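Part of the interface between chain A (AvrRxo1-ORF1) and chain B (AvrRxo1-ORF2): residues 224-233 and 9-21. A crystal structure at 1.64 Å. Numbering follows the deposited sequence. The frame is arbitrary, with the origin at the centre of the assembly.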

# COMPACT_ATOMS: atom_id res chain seq x y z
N ARG A 224 1.21 7.51 -16.14
CA ARG A 224 1.48 6.34 -16.97
C ARG A 224 0.30 5.91 -17.84
O ARG A 224 0.47 5.61 -19.03
CB ARG A 224 1.93 5.19 -16.06
CG ARG A 224 2.24 3.88 -16.77
CD ARG A 224 3.18 3.08 -15.92
NE ARG A 224 4.57 3.51 -16.11
CZ ARG A 224 5.51 3.53 -15.16
NH1 ARG A 224 5.20 3.20 -13.92
NH2 ARG A 224 6.75 3.90 -15.47
N MSE A 225 -0.90 5.87 -17.27
CA MSE A 225 -2.04 5.37 -18.03
C MSE A 225 -2.45 6.34 -19.13
O MSE A 225 -2.99 5.92 -20.16
CB MSE A 225 -3.20 5.00 -17.11
CG MSE A 225 -2.84 3.80 -16.25
SE MSE A 225 -4.32 3.22 -15.12
CE MSE A 225 -5.09 1.97 -16.34
N TYR A 226 -2.16 7.63 -18.94
CA TYR A 226 -2.38 8.61 -20.01
C TYR A 226 -1.53 8.28 -21.22
O TYR A 226 -1.99 8.36 -22.37
CB TYR A 226 -2.07 10.03 -19.53
CG TYR A 226 -2.17 11.06 -20.64
CD1 TYR A 226 -1.07 11.36 -21.44
CD2 TYR A 226 -3.37 11.71 -20.88
CE1 TYR A 226 -1.17 12.29 -22.47
CE2 TYR A 226 -3.46 12.65 -21.90
CZ TYR A 226 -2.37 12.93 -22.69
OH TYR A 226 -2.48 13.86 -23.70
N VAL A 227 -0.28 7.90 -20.98
CA VAL A 227 0.59 7.51 -22.08
C VAL A 227 0.03 6.28 -22.80
O VAL A 227 -0.03 6.24 -24.02
CB VAL A 227 2.03 7.24 -21.59
CG1 VAL A 227 2.92 6.85 -22.77
CG2 VAL A 227 2.57 8.47 -20.90
N ILE A 228 -0.38 5.27 -22.04
CA ILE A 228 -0.90 4.05 -22.61
C ILE A 228 -2.13 4.36 -23.46
O ILE A 228 -2.28 3.82 -24.55
CB ILE A 228 -1.22 3.05 -21.50
CG1 ILE A 228 0.09 2.70 -20.80
CG2 ILE A 228 -1.92 1.82 -22.07
CD1 ILE A 228 -0.06 1.75 -19.62
N ASP A 229 -2.98 5.25 -22.95
CA ASP A 229 -4.21 5.64 -23.67
C ASP A 229 -3.90 6.20 -25.04
O ASP A 229 -4.66 5.99 -25.98
CB ASP A 229 -5.00 6.71 -22.88
CG ASP A 229 -5.96 6.12 -21.87
OD1 ASP A 229 -6.23 4.91 -21.92
OD2 ASP A 229 -6.47 6.89 -21.04
N ARG A 230 -2.79 6.92 -25.17
CA ARG A 230 -2.44 7.45 -26.48
C ARG A 230 -2.19 6.35 -27.50
O ARG A 230 -2.54 6.51 -28.67
CB ARG A 230 -1.24 8.40 -26.41
CG ARG A 230 -1.40 9.55 -25.42
CD ARG A 230 -2.34 10.67 -25.89
NE ARG A 230 -3.75 10.27 -25.99
CZ ARG A 230 -4.58 10.08 -24.95
NH1 ARG A 230 -5.84 9.74 -25.17
NH2 ARG A 230 -4.16 10.21 -23.70
N PHE A 231 -1.56 5.25 -27.06
CA PHE A 231 -1.30 4.15 -27.96
C PHE A 231 -2.52 3.28 -28.19
O PHE A 231 -2.71 2.75 -29.29
CB PHE A 231 -0.11 3.31 -27.46
CG PHE A 231 1.20 4.03 -27.57
CD1 PHE A 231 1.59 4.93 -26.60
CD2 PHE A 231 2.05 3.81 -28.65
CE1 PHE A 231 2.80 5.60 -26.70
CE2 PHE A 231 3.26 4.49 -28.77
CZ PHE A 231 3.63 5.38 -27.78
N ILE A 232 -3.35 3.13 -27.17
CA ILE A 232 -4.60 2.39 -27.34
C ILE A 232 -5.47 3.13 -28.36
O ILE A 232 -6.12 2.50 -29.20
CB ILE A 232 -5.36 2.25 -26.01
CG1 ILE A 232 -4.60 1.30 -25.08
CG2 ILE A 232 -6.77 1.70 -26.25
CD1 ILE A 232 -5.23 1.14 -23.71
N ALA A 233 -5.46 4.45 -28.31
CA ALA A 233 -6.34 5.25 -29.18
C ALA A 233 -5.87 5.31 -30.62
O ALA A 233 -6.68 5.40 -31.55
CB ALA A 233 -6.49 6.65 -28.64
N ALA B 9 -8.64 -7.23 -21.13
CA ALA B 9 -7.58 -6.25 -20.91
C ALA B 9 -8.16 -4.84 -20.91
O ALA B 9 -7.83 -4.03 -20.04
CB ALA B 9 -6.49 -6.38 -21.98
N LEU B 10 -9.03 -4.55 -21.88
CA LEU B 10 -9.63 -3.23 -21.95
C LEU B 10 -10.46 -2.88 -20.73
O LEU B 10 -10.41 -1.76 -20.24
CB LEU B 10 -10.47 -3.07 -23.22
CG LEU B 10 -9.68 -2.87 -24.51
CD1 LEU B 10 -10.62 -2.93 -25.72
CD2 LEU B 10 -8.93 -1.55 -24.49
N GLU B 11 -11.23 -3.85 -20.23
CA GLU B 11 -12.06 -3.60 -19.06
C GLU B 11 -11.21 -3.44 -17.80
O GLU B 11 -11.51 -2.60 -16.95
CB GLU B 11 -13.12 -4.70 -18.90
CG GLU B 11 -14.15 -4.43 -17.79
CD GLU B 11 -15.12 -3.30 -18.09
OE1 GLU B 11 -15.10 -2.75 -19.22
OE2 GLU B 11 -15.93 -2.94 -17.20
N PHE B 12 -10.15 -4.23 -17.67
CA PHE B 12 -9.25 -4.07 -16.53
C PHE B 12 -8.65 -2.66 -16.53
O PHE B 12 -8.62 -1.98 -15.51
CB PHE B 12 -8.14 -5.13 -16.57
CG PHE B 12 -7.38 -5.26 -15.28
CD1 PHE B 12 -7.81 -6.15 -14.29
CD2 PHE B 12 -6.24 -4.52 -15.05
CE1 PHE B 12 -7.10 -6.29 -13.11
CE2 PHE B 12 -5.53 -4.66 -13.86
CZ PHE B 12 -5.97 -5.55 -12.89
N HIS B 13 -8.19 -2.23 -17.69
CA HIS B 13 -7.61 -0.90 -17.86
C HIS B 13 -8.64 0.18 -17.49
O HIS B 13 -8.34 1.14 -16.77
CB HIS B 13 -7.14 -0.77 -19.31
CG HIS B 13 -6.52 0.55 -19.66
ND1 HIS B 13 -5.21 0.85 -19.39
CD2 HIS B 13 -7.04 1.61 -20.32
CE1 HIS B 13 -4.95 2.08 -19.83
NE2 HIS B 13 -6.03 2.55 -20.40
N LYS B 14 -9.87 0.03 -17.98
CA LYS B 14 -10.91 1.01 -17.69
C LYS B 14 -11.16 1.13 -16.17
O LYS B 14 -11.21 2.24 -15.61
CB LYS B 14 -12.21 0.61 -18.40
CG LYS B 14 -13.33 1.62 -18.26
CD LYS B 14 -14.52 1.13 -19.06
CE LYS B 14 -15.67 2.11 -19.00
NZ LYS B 14 -16.88 1.52 -19.66
N LYS B 15 -11.31 -0.01 -15.52
CA LYS B 15 -11.63 -0.03 -14.09
C LYS B 15 -10.45 0.47 -13.27
O LYS B 15 -10.62 1.16 -12.27
CB LYS B 15 -12.04 -1.44 -13.66
CG LYS B 15 -13.38 -1.89 -14.22
CD LYS B 15 -14.46 -0.87 -13.87
CE LYS B 15 -15.85 -1.37 -14.24
NZ LYS B 15 -16.88 -0.33 -13.92
N LEU B 16 -9.24 0.11 -13.70
CA LEU B 16 -8.05 0.59 -13.01
C LEU B 16 -7.90 2.11 -13.15
O LEU B 16 -7.49 2.78 -12.21
CB LEU B 16 -6.79 -0.13 -13.53
CG LEU B 16 -5.47 0.23 -12.87
CD1 LEU B 16 -5.50 0.04 -11.33
CD2 LEU B 16 -4.39 -0.64 -13.49
N LYS B 17 -8.24 2.66 -14.32
CA LYS B 17 -8.26 4.11 -14.49
C LYS B 17 -9.23 4.77 -13.51
O LYS B 17 -8.93 5.81 -12.93
CB LYS B 17 -8.66 4.48 -15.91
CG LYS B 17 -7.52 4.48 -16.90
CD LYS B 17 -8.01 4.86 -18.30
CE LYS B 17 -8.54 6.28 -18.33
NZ LYS B 17 -8.94 6.69 -19.71
N GLU B 18 -10.41 4.16 -13.33
CA GLU B 18 -11.37 4.70 -12.38
C GLU B 18 -10.84 4.68 -10.96
O GLU B 18 -10.99 5.66 -10.22
CB GLU B 18 -12.69 3.93 -12.44
CG GLU B 18 -13.39 4.02 -13.76
CD GLU B 18 -14.71 3.28 -13.77
OE1 GLU B 18 -15.11 2.74 -12.71
OE2 GLU B 18 -15.36 3.24 -14.84
N ARG B 19 -10.24 3.56 -10.58
CA ARG B 19 -9.65 3.41 -9.26
C ARG B 19 -8.60 4.49 -9.02
O ARG B 19 -8.61 5.16 -7.99
CB ARG B 19 -9.00 2.03 -9.13
CG ARG B 19 -8.29 1.77 -7.79
CD ARG B 19 -7.42 0.53 -7.90
NE ARG B 19 -6.82 0.14 -6.62
CZ ARG B 19 -7.41 -0.64 -5.72
NH1 ARG B 19 -8.62 -1.13 -5.95
NH2 ARG B 19 -6.79 -0.95 -4.60
N ASN B 20 -7.68 4.64 -9.97
CA ASN B 20 -6.57 5.57 -9.76
C ASN B 20 -7.03 7.02 -9.79
O ASN B 20 -6.45 7.87 -9.12
CB ASN B 20 -5.47 5.33 -10.81
CG ASN B 20 -4.72 4.03 -10.57
OD1 ASN B 20 -4.77 3.45 -9.47
ND2 ASN B 20 -4.02 3.56 -11.60
N LYS B 21 -8.10 7.29 -10.53
CA LYS B 21 -8.68 8.63 -10.56
C LYS B 21 -9.28 8.97 -9.19
O LYS B 21 -9.13 10.09 -8.69
CB LYS B 21 -9.77 8.71 -11.62
CG LYS B 21 -10.50 10.04 -11.64
CD LYS B 21 -11.62 10.07 -12.68
CE LYS B 21 -11.99 11.51 -13.05
NZ LYS B 21 -13.18 11.61 -13.95
O HOH W 1 -9.11 4.62 -21.87

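A carboxylate at a helix interface can serve two donors at once, and Asp A229 illustrates the principle. Its OD1 accepts a nearly linear hydrogen bond from His B13 NE2 at 2.8 Å, while OD2 forms a salt bridge with Lys B17 NZ, also at 2.8 Å. The two donors lie four residues apart, one turn of helix, so both reach the same acid. Although the CA-to-CB bond of Asp A229 points sideways, the short side chain brings its carboxylate to the partner helix. A water completes the cluster, donating to Asp A229 OD1 (2.9 Å) and accepting from Lys B17 NZ (3.0 Å).

The polar group is flanked by packing between helices that run roughly antiparallel, at 148°. His B13 inserts among Met A225, Ile A228, Asp A229 and Ile A232. Its ring edge meets the aspartate, leaving a face free for Ile A232, whose CD1 lies 3.9 Å from the His B13 ring centroid in a CH-pi contact. Reciprocally, Met A225, modelled as selenomethionine, settles among His B13, Leu B16, Lys B17 and Asn B20. Its long, unbranched side chain carries CE to 3.5 Å from Lys B17 CG and 3.9 Å from Leu B16 CB, so the lysine contributes aliphatic surface as well as charge. Farther out, Ile A232 CG2 meets Leu B10 CD2 more loosely, at 4.3 Å.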